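Local coordinates for Alpha/beta hydrolase (Pseudomonas aeruginosa PAO1, PDB 4R1D), which is probably a lipase of the alpha/beta hydrolase family, an effector of the H2 type VI secretion system that binds calcium and is neutralised by its partner protein Tli4, at residues 124-129 with 150-155; 117-122 with 130-135; 439-444 with 488-493. One frame throughout, in Å; residues are numbered along the deposited sequence.

Interaction 1 (124-129 with 150-155); sequences SGLSEE and LMERRL. With CA (calcium ion), chain C.
OE1 of E152 is gripped twice, by a salt bridge from R134 NH1 and a hydrogen bond from the backbone N of V204, while the other carboxylate oxygen of E152 binds the calcium ion at 2.4 Å from OE2. The metal is therefore held by one oxygen of this residue, since OE1 of E152 lies 4.3 Å from the calcium. Waters 1 and 2 share the metal, and D156, D203 and the carbonyl O of F202 bind it too. Because F202 and D203 belong to strand 201-206, an outermost strand of the parallel sheet of the alpha/beta hydrolase fold, the ion joins that sheet edge to the end of helix 141-155. The E152 chain leaves with CG anti to its backbone N (chi1 -174°) and then bends at chi2, which swings the carboxylate to the metal. S124 and L126 lie alongside this arm: the carbonyl O of S124 is 3.7 Å from E152 CG, and L126 CD1 approaches E152 CD at 4.2 Å. The backbones come closest at S124 and R153, whose CA atoms are 5.1 Å apart. An ST turn shapes the loop, S124 OG accepting from L126 N at 3.1 Å and giving its proton to V121 O. Two residues on from G125, whose phi is positive, S127 caps helix 128-133 through the backbone N of A130.

Interaction 2 (117-122 with 130-135); sequences GTIDVG and AARLRG
A131 turns its methyl group to the loop, where CB lies 3.8 Å from I119 CG2 and 3.9 Å from V121 CG1, an apolar patch on the buried side of the helix. R132 follows with a chain bent at chi2 and chi3, which brings its guanidinium up against I119 and G117. I119 CD1 sits 3.6 Å above the guanidinium plane of R132, over its centre, and also touches the helix at R132 CA, so the isoleucine tip is wedged between backbone and charged end. The N-H groups at the edge do the hydrogen bonding: R132 NH1 donates to G117 O at 2.6 Å in a nearly straight bond (167°), in the carbonyl plane and 5° out of the guanidinium plane. NH2 of R132 adds a weak bond to the same oxygen, and NH1 also reaches D115 O. R134 is turned to strand 201-206, where NH1 bonds to V204 O and W205 gives a cation-pi contact. G135 ends the helix, its N bonded to R132 O at 2.8 Å while phi turns positive. Thus I119, V121 and R132 pack a loop back on the short helix that follows it, which closes in a Schellman motif.

Interaction 3 (439-444 with 488-493); sequences SWRDLI and PLDASG
The guanidinium of R441 meets the loop 488-493 in two ways at once, with an edge toward the backbone of D490 and a face under that of G493. At the edge, NH2 of R441 donates to D490 O at 2.8 Å. The donor lies in the carbonyl plane, on a lone pair, at a C=O...N angle of 124°, while the oxygen is tilted 21° from the guanidinium plane, which leaves the bond somewhat bent. NH1 of R441 adds a weak bond to that oxygen, and G493 N bonds to it as well, at 3.2 Å, so a single carbonyl ties arginine and turn together. Over the face, the carbonyl carbon of G493 lies 3.3 Å above the R441 plane, displaced to the edge of the group; with no side chain on the glycine, its backbone can settle this close. Both aspartates have their OD1 on the other side of the plane. OD1 of D490 forms a salt bridge with R441 NH2 at 3.4 Å, and D442 OD1 meets R441 only through charge, in a long salt bridge 4.0 Å from R441 NE and far from the plane of the guanidinium. The R441 chain reaches across because CG stands anti to the backbone N (chi1 -175°) before a bend at chi2. R441 NE forms a salt bridge with D503 OD2. R333 pairs with D442 OD1 and D490 OD2, and R336 with D490 OD1; these positive groups probably ease the mutual repulsion of the two carboxylates. What results is a buried salt-bridge network, linking the run into strand 443-446 of the smaller mixed sheet to the loop that leads from strand 477-479 to helix 502-505.

How the interactions relate
Interactions 1 and 2 are neighbours, their centres about 9 Å apart, and both draw on helix 128-133; their segments alternate along the chain. R134, at the end of that helix, connects interaction 2 to the E152 carboxylate of interaction 1, and V121 packs on L126 and E128. Both are partly buried and border the second protein chain, E128 and T118 packing on its S267 and E265. Interaction 3 lies on the opposite side of the chain's centre, about 40 Å from interaction 1 between centres, and is buried. Metal coordination serves where helix 141-155 reaches the sheet edge, an apolar patch and one arginine between loop and short helix, and paired charges in the buried contact.

Interaction 1 (124-129 with 150-155)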
loop_
_atom_site.group_PDB
_atom_site.type_symbol
_atom_site.label_atom_id
_atom_site.label_comp_id
_atom_site.label_asym_id
_atom_site.label_seq_id
_atom_site.Cartn_x
_atom_site.Cartn_y
_atom_site.Cartn_z
ATOM N N SER A 124 12.183 -4.680 24.329
ATOM C CA SER A 124 12.904 -3.519 23.806
ATOM C C SER A 124 13.348 -2.558 24.891
ATOM O O SER A 124 14.265 -1.763 24.689
ATOM C CB SER A 124 12.026 -2.750 22.817
ATOM O OG SER A 124 10.937 -2.143 23.495
ATOM N N GLY A 125 12.674 -2.611 26.033
ATOM C CA GLY A 125 12.919 -1.666 27.105
ATOM C C GLY A 125 12.165 -0.361 26.923
ATOM O O GLY A 125 12.384 0.590 27.673
ATOM N N LEU A 126 11.274 -0.317 25.932
ATOM C CA LEU A 126 10.486 0.881 25.636
ATOM C C LEU A 126 9.064 0.763 26.156
ATOM O O LEU A 126 8.470 -0.304 26.088
ATOM C CB LEU A 126 10.403 1.110 24.118
ATOM C CG LEU A 126 11.675 1.518 23.372
ATOM C CD1 LEU A 126 11.389 1.675 21.881
ATOM C CD2 LEU A 126 12.225 2.808 23.949
ATOM N N SER A 127 8.508 1.869 26.642
ATOM C CA SER A 127 7.083 1.919 26.940
ATOM C C SER A 127 6.317 1.923 25.628
ATOM O O SER A 127 6.862 2.310 24.589
ATOM C CB SER A 127 6.739 3.189 27.719
ATOM O OG SER A 127 7.025 4.349 26.951
ATOM N N GLU A 128 5.054 1.511 25.653
ATOM C CA GLU A 128 4.241 1.554 24.439
ATOM C C GLU A 128 4.168 2.969 23.912
ATOM O O GLU A 128 4.101 3.188 22.716
ATOM C CB GLU A 128 2.819 1.045 24.673
ATOM C CG GLU A 128 2.688 -0.455 24.686
ATOM C CD GLU A 128 2.890 -1.014 26.067
ATOM O OE1 GLU A 128 2.969 -0.200 27.010
ATOM O OE2 GLU A 128 2.962 -2.251 26.210
ATOM N N GLU A 129 4.160 3.935 24.824
ATOM C CA GLU A 129 4.025 5.325 24.430
ATOM C C GLU A 129 5.267 5.776 23.658
ATOM O O GLU A 129 5.174 6.500 22.662
ATOM C CB GLU A 129 3.819 6.199 25.671
ATOM C CG GLU A 129 2.436 6.053 26.320
ATOM C CD GLU A 129 2.209 4.694 26.982
ATOM O OE1 GLU A 129 3.195 4.009 27.332
ATOM O OE2 GLU A 129 1.031 4.308 27.158
ATOM N N LEU A 150 14.409 -6.060 19.111
ATOM C CA LEU A 150 15.678 -6.792 19.288
ATOM C C LEU A 150 16.882 -5.890 19.044
ATOM O O LEU A 150 17.844 -5.879 19.821
ATOM C CB LEU A 150 15.735 -7.990 18.338
ATOM C CG LEU A 150 17.068 -8.745 18.353
ATOM C CD1 LEU A 150 17.294 -9.355 19.728
ATOM C CD2 LEU A 150 17.086 -9.834 17.289
ATOM N N MET A 151 16.854 -5.160 17.933
ATOM C CA MET A 151 17.934 -4.249 17.616
ATOM C C MET A 151 18.057 -3.196 18.711
ATOM O O MET A 151 19.160 -2.806 19.106
ATOM C CB MET A 151 17.697 -3.591 16.254
ATOM C CG MET A 151 17.804 -4.555 15.095
ATOM S SD MET A 151 17.840 -3.707 13.491
ATOM C CE MET A 151 16.176 -2.980 13.410
ATOM N N GLU A 152 16.918 -2.732 19.204
ATOM C CA GLU A 152 16.934 -1.694 20.235
ATOM C C GLU A 152 17.665 -2.200 21.480
ATOM O O GLU A 152 18.558 -1.526 22.004
ATOM C CB GLU A 152 15.506 -1.275 20.591
ATOM C CG GLU A 152 15.416 -0.096 21.552
ATOM C CD GLU A 152 15.476 1.251 20.852
ATOM O OE1 GLU A 152 15.088 1.352 19.676
ATOM O OE2 GLU A 152 15.910 2.230 21.480
ATOM N N ARG A 153 17.289 -3.382 21.958
ATOM C CA ARG A 153 17.911 -3.903 23.178
ATOM C C ARG A 153 19.354 -4.323 22.946
ATOM O O ARG A 153 20.227 -4.076 23.787
ATOM C CB ARG A 153 17.104 -5.042 23.816
ATOM C CG ARG A 153 17.027 -6.368 23.088
ATOM C CD ARG A 153 16.226 -7.375 23.946
ATOM N NE ARG A 153 16.225 -8.720 23.383
ATOM C CZ ARG A 153 17.006 -9.710 23.807
ATOM N NH1 ARG A 153 17.845 -9.518 24.820
ATOM N NH2 ARG A 153 16.940 -10.896 23.220
ATOM N N ARG A 154 19.612 -4.949 21.805
ATOM C CA ARG A 154 20.986 -5.354 21.496
ATOM C C ARG A 154 21.900 -4.134 21.391
ATOM O O ARG A 154 22.982 -4.105 21.974
ATOM C CB ARG A 154 21.038 -6.185 20.206
ATOM C CG ARG A 154 20.419 -7.595 20.339
ATOM C CD ARG A 154 21.453 -8.624 20.782
ATOM N NE ARG A 154 20.927 -9.985 20.729
ATOM C CZ ARG A 154 20.493 -10.662 21.786
ATOM N NH1 ARG A 154 20.537 -10.111 22.995
ATOM N NH2 ARG A 154 20.025 -11.899 21.637
ATOM N N LEU A 155 21.464 -3.110 20.671
ATOM C CA LEU A 155 22.331 -1.948 20.448
ATOM C C LEU A 155 22.473 -1.064 21.691
ATOM O O LEU A 155 23.418 -0.276 21.798
ATOM C CB LEU A 155 21.871 -1.139 19.229
ATOM C CG LEU A 155 21.966 -1.902 17.898
ATOM C CD1 LEU A 155 21.169 -1.200 16.800
ATOM C CD2 LEU A 155 23.426 -2.087 17.470
HETATM CA CA CA C . 18.021 2.986 22.392
HETATM O O HOH W 1 16.218 3.705 24.083
HETATM O O HOH W 2 19.446 4.616 23.900
#

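Interaction 2 (117-122 with 130-135)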
loop_
_atom_site.group_PDB
_atom_site.type_symbol
_atom_site.label_atom_id
_atom_site.label_comp_id
_atom_site.label_asym_id
_atom_site.label_seq_id
_atom_site.Cartn_x
_atom_site.Cartn_y
_atom_site.Cartn_z
ATOM N N GLY A 117 -1.560 1.623 14.885
ATOM C CA GLY A 117 -1.649 0.179 14.990
ATOM C C GLY A 117 -1.168 -0.341 16.333
ATOM O O GLY A 117 -0.604 0.405 17.145
ATOM N N THR A 118 -1.385 -1.631 16.563
ATOM C CA THR A 118 -0.976 -2.272 17.805
ATOM C C THR A 118 0.545 -2.394 17.833
ATOM O O THR A 118 1.178 -2.494 16.789
ATOM C CB THR A 118 -1.581 -3.671 17.926
ATOM O OG1 THR A 118 -1.216 -4.441 16.773
ATOM C CG2 THR A 118 -3.108 -3.586 18.037
ATOM N N ILE A 119 1.112 -2.388 19.037
ATOM C CA ILE A 119 2.559 -2.430 19.225
ATOM C C ILE A 119 2.919 -3.484 20.252
ATOM O O ILE A 119 2.280 -3.583 21.301
ATOM C CB ILE A 119 3.096 -1.077 19.736
ATOM C CG1 ILE A 119 2.850 0.023 18.699
ATOM C CG2 ILE A 119 4.592 -1.178 20.078
ATOM C CD1 ILE A 119 3.286 1.421 19.149
ATOM N N ASP A 120 3.957 -4.261 19.957
ATOM C CA ASP A 120 4.486 -5.217 20.911
ATOM C C ASP A 120 5.872 -4.745 21.300
ATOM O O ASP A 120 6.819 -4.930 20.546
ATOM C CB ASP A 120 4.563 -6.607 20.283
ATOM C CG ASP A 120 5.193 -7.631 21.201
ATOM O OD1 ASP A 120 5.337 -7.340 22.411
ATOM O OD2 ASP A 120 5.535 -8.728 20.708
ATOM N N VAL A 121 5.993 -4.112 22.462
ATOM C CA VAL A 121 7.281 -3.573 22.876
ATOM C C VAL A 121 8.271 -4.685 23.222
ATOM O O VAL A 121 9.474 -4.450 23.291
ATOM C CB VAL A 121 7.148 -2.585 24.045
ATOM C CG1 VAL A 121 6.254 -1.411 23.646
ATOM C CG2 VAL A 121 6.602 -3.293 25.274
ATOM N N GLY A 122 7.761 -5.896 23.417
ATOM C CA GLY A 122 8.604 -7.053 23.674
ATOM C C GLY A 122 9.612 -6.829 24.784
ATOM O O GLY A 122 9.255 -6.435 25.897
ATOM N N ALA A 130 6.430 5.339 24.131
ATOM C CA ALA A 130 7.691 5.669 23.487
ATOM C C ALA A 130 7.787 4.992 22.124
ATOM O O ALA A 130 8.169 5.624 21.153
ATOM C CB ALA A 130 8.864 5.257 24.369
ATOM N N ALA A 131 7.430 3.710 22.073
ATOM C CA ALA A 131 7.441 2.947 20.825
ATOM C C ALA A 131 6.450 3.554 19.836
ATOM O O ALA A 131 6.703 3.570 18.633
ATOM C CB ALA A 131 7.121 1.473 21.092
ATOM N N ARG A 132 5.324 4.058 20.342
ATOM C CA ARG A 132 4.351 4.737 19.488
ATOM C C ARG A 132 4.967 5.999 18.870
ATOM O O ARG A 132 4.855 6.241 17.668
ATOM C CB ARG A 132 3.085 5.064 20.294
ATOM C CG ARG A 132 2.070 5.952 19.605
ATOM C CD ARG A 132 0.888 5.172 19.059
ATOM N NE ARG A 132 0.458 4.032 19.878
ATOM C CZ ARG A 132 0.037 2.893 19.336
ATOM N NH1 ARG A 132 0.007 2.792 18.011
ATOM N NH2 ARG A 132 -0.337 1.864 20.083
ATOM N N LEU A 133 5.637 6.800 19.693
ATOM C CA LEU A 133 6.328 7.983 19.192
ATOM C C LEU A 133 7.372 7.609 18.152
ATOM O O LEU A 133 7.601 8.355 17.195
ATOM C CB LEU A 133 6.990 8.754 20.334
ATOM C CG LEU A 133 5.996 9.594 21.134
ATOM C CD1 LEU A 133 6.660 10.169 22.388
ATOM C CD2 LEU A 133 5.403 10.701 20.266
ATOM N N ARG A 134 8.005 6.458 18.347
ATOM C CA ARG A 134 9.012 5.977 17.398
ATOM C C ARG A 134 8.372 5.416 16.126
ATOM O O ARG A 134 9.084 4.982 15.223
ATOM C CB ARG A 134 9.879 4.879 18.014
ATOM C CG ARG A 134 10.633 5.268 19.274
ATOM C CD ARG A 134 11.956 5.913 18.979
ATOM N NE ARG A 134 12.799 5.881 20.175
ATOM C CZ ARG A 134 13.554 4.842 20.515
ATOM N NH1 ARG A 134 13.578 3.761 19.734
ATOM N NH2 ARG A 134 14.282 4.883 21.631
ATOM N N GLY A 135 7.040 5.384 16.080
ATOM C CA GLY A 135 6.324 4.936 14.890
ATOM C C GLY A 135 6.155 3.432 14.722
ATOM O O GLY A 135 5.785 2.947 13.641
#

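Interaction 3 (439-444 with 488-493)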
loop_
_atom_site.group_PDB
_atom_site.type_symbol
_atom_site.label_atom_id
_atom_site.label_comp_id
_atom_site.label_asym_id
_atom_site.label_seq_id
_atom_site.Cartn_x
_atom_site.Cartn_y
_atom_site.Cartn_z
ATOM N N SER A 439 8.740 -19.928 -5.400
ATOM C CA SER A 439 8.655 -18.475 -5.528
ATOM C C SER A 439 8.159 -18.002 -6.900
ATOM O O SER A 439 8.445 -16.874 -7.300
ATOM C CB SER A 439 10.023 -17.844 -5.249
ATOM O OG SER A 439 10.585 -18.297 -4.024
ATOM N N TRP A 440 7.418 -18.854 -7.605
ATOM C CA TRP A 440 6.962 -18.549 -8.966
ATOM C C TRP A 440 8.102 -18.056 -9.849
ATOM O O TRP A 440 7.904 -17.232 -10.751
ATOM C CB TRP A 440 5.804 -17.534 -8.931
ATOM C CG TRP A 440 4.649 -18.097 -8.187
ATOM C CD1 TRP A 440 4.223 -17.749 -6.941
ATOM C CD2 TRP A 440 3.806 -19.171 -8.618
ATOM N NE1 TRP A 440 3.147 -18.529 -6.573
ATOM C CE2 TRP A 440 2.873 -19.409 -7.589
ATOM C CE3 TRP A 440 3.742 -19.948 -9.779
ATOM C CZ2 TRP A 440 1.893 -20.392 -7.684
ATOM C CZ3 TRP A 440 2.771 -20.922 -9.877
ATOM C CH2 TRP A 440 1.858 -21.141 -8.835
ATOM N N ARG A 441 9.292 -18.592 -9.605
ATOM C CA ARG A 441 10.490 -18.105 -10.274
ATOM C C ARG A 441 10.420 -18.360 -11.783
ATOM O O ARG A 441 10.802 -17.506 -12.582
ATOM C CB ARG A 441 11.729 -18.745 -9.655
ATOM C CG ARG A 441 13.035 -18.207 -10.208
ATOM C CD ARG A 441 13.589 -19.096 -11.346
ATOM N NE ARG A 441 14.824 -18.526 -11.855
ATOM C CZ ARG A 441 15.865 -19.223 -12.311
ATOM N NH1 ARG A 441 15.843 -20.551 -12.333
ATOM N NH2 ARG A 441 16.936 -18.573 -12.728
ATOM N N ASP A 442 9.956 -19.544 -12.167
ATOM C CA ASP A 442 9.601 -19.795 -13.557
ATOM C C ASP A 442 8.101 -19.747 -13.634
ATOM O O ASP A 442 7.417 -20.547 -12.994
ATOM C CB ASP A 442 10.084 -21.171 -14.033
ATOM C CG ASP A 442 11.590 -21.264 -14.107
ATOM O OD1 ASP A 442 12.237 -20.220 -14.316
ATOM O OD2 ASP A 442 12.135 -22.378 -13.960
ATOM N N LEU A 443 7.581 -18.793 -14.394
ATOM C CA LEU A 443 6.155 -18.635 -14.509
ATOM C C LEU A 443 5.779 -19.405 -15.763
ATOM O O LEU A 443 6.111 -18.988 -16.868
ATOM C CB LEU A 443 5.800 -17.158 -14.645
ATOM C CG LEU A 443 4.382 -16.737 -14.256
ATOM C CD1 LEU A 443 3.354 -17.615 -14.951
ATOM C CD2 LEU A 443 4.214 -16.810 -12.756
ATOM N N ILE A 444 5.097 -20.529 -15.585
ATOM C CA ILE A 444 4.842 -21.447 -16.694
ATOM C C ILE A 444 3.365 -21.633 -17.002
ATOM O O ILE A 444 2.582 -22.003 -16.137
ATOM C CB ILE A 444 5.428 -22.838 -16.398
ATOM C CG1 ILE A 444 6.936 -22.747 -16.155
ATOM C CG2 ILE A 444 5.106 -23.805 -17.543
ATOM C CD1 ILE A 444 7.468 -23.878 -15.253
ATOM N N PRO A 488 21.413 -23.409 -18.382
ATOM C CA PRO A 488 22.486 -23.570 -17.391
ATOM C C PRO A 488 22.818 -22.259 -16.681
ATOM O O PRO A 488 23.178 -22.265 -15.505
ATOM C CB PRO A 488 23.681 -24.010 -18.243
ATOM C CG PRO A 488 23.071 -24.661 -19.439
ATOM C CD PRO A 488 21.792 -23.931 -19.709
ATOM N N LEU A 489 22.708 -21.148 -17.401
ATOM C CA LEU A 489 22.934 -19.828 -16.821
ATOM C C LEU A 489 21.900 -19.471 -15.756
ATOM O O LEU A 489 22.108 -18.541 -14.980
ATOM C CB LEU A 489 22.914 -18.763 -17.918
ATOM C CG LEU A 489 24.056 -18.921 -18.926
ATOM C CD1 LEU A 489 23.789 -18.129 -20.200
ATOM C CD2 LEU A 489 25.364 -18.504 -18.271
ATOM N N ASP A 490 20.788 -20.198 -15.729
ATOM C CA ASP A 490 19.718 -19.895 -14.779
ATOM C C ASP A 490 19.852 -20.617 -13.442
ATOM O O ASP A 490 19.031 -20.420 -12.546
ATOM C CB ASP A 490 18.360 -20.245 -15.377
ATOM C CG ASP A 490 17.753 -19.100 -16.158
ATOM O OD1 ASP A 490 18.093 -17.922 -15.902
ATOM O OD2 ASP A 490 16.920 -19.395 -17.033
ATOM N N ALA A 491 20.860 -21.476 -13.309
ATOM C CA ALA A 491 20.976 -22.288 -12.098
ATOM C C ALA A 491 21.043 -21.474 -10.794
ATOM O O ALA A 491 20.391 -21.827 -9.806
ATOM C CB ALA A 491 22.168 -23.255 -12.204
ATOM N N SER A 492 21.798 -20.381 -10.802
ATOM C CA SER A 492 22.055 -19.631 -9.574
ATOM C C SER A 492 20.836 -18.836 -9.117
ATOM O O SER A 492 20.761 -18.448 -7.956
ATOM C CB SER A 492 23.247 -18.684 -9.738
ATOM O OG SER A 492 22.928 -17.579 -10.569
ATOM N N GLY A 493 19.892 -18.609 -10.023
ATOM C CA GLY A 493 18.745 -17.754 -9.741
ATOM C C GLY A 493 17.455 -18.471 -9.373
ATOM O O GLY A 493 16.425 -17.830 -9.162
#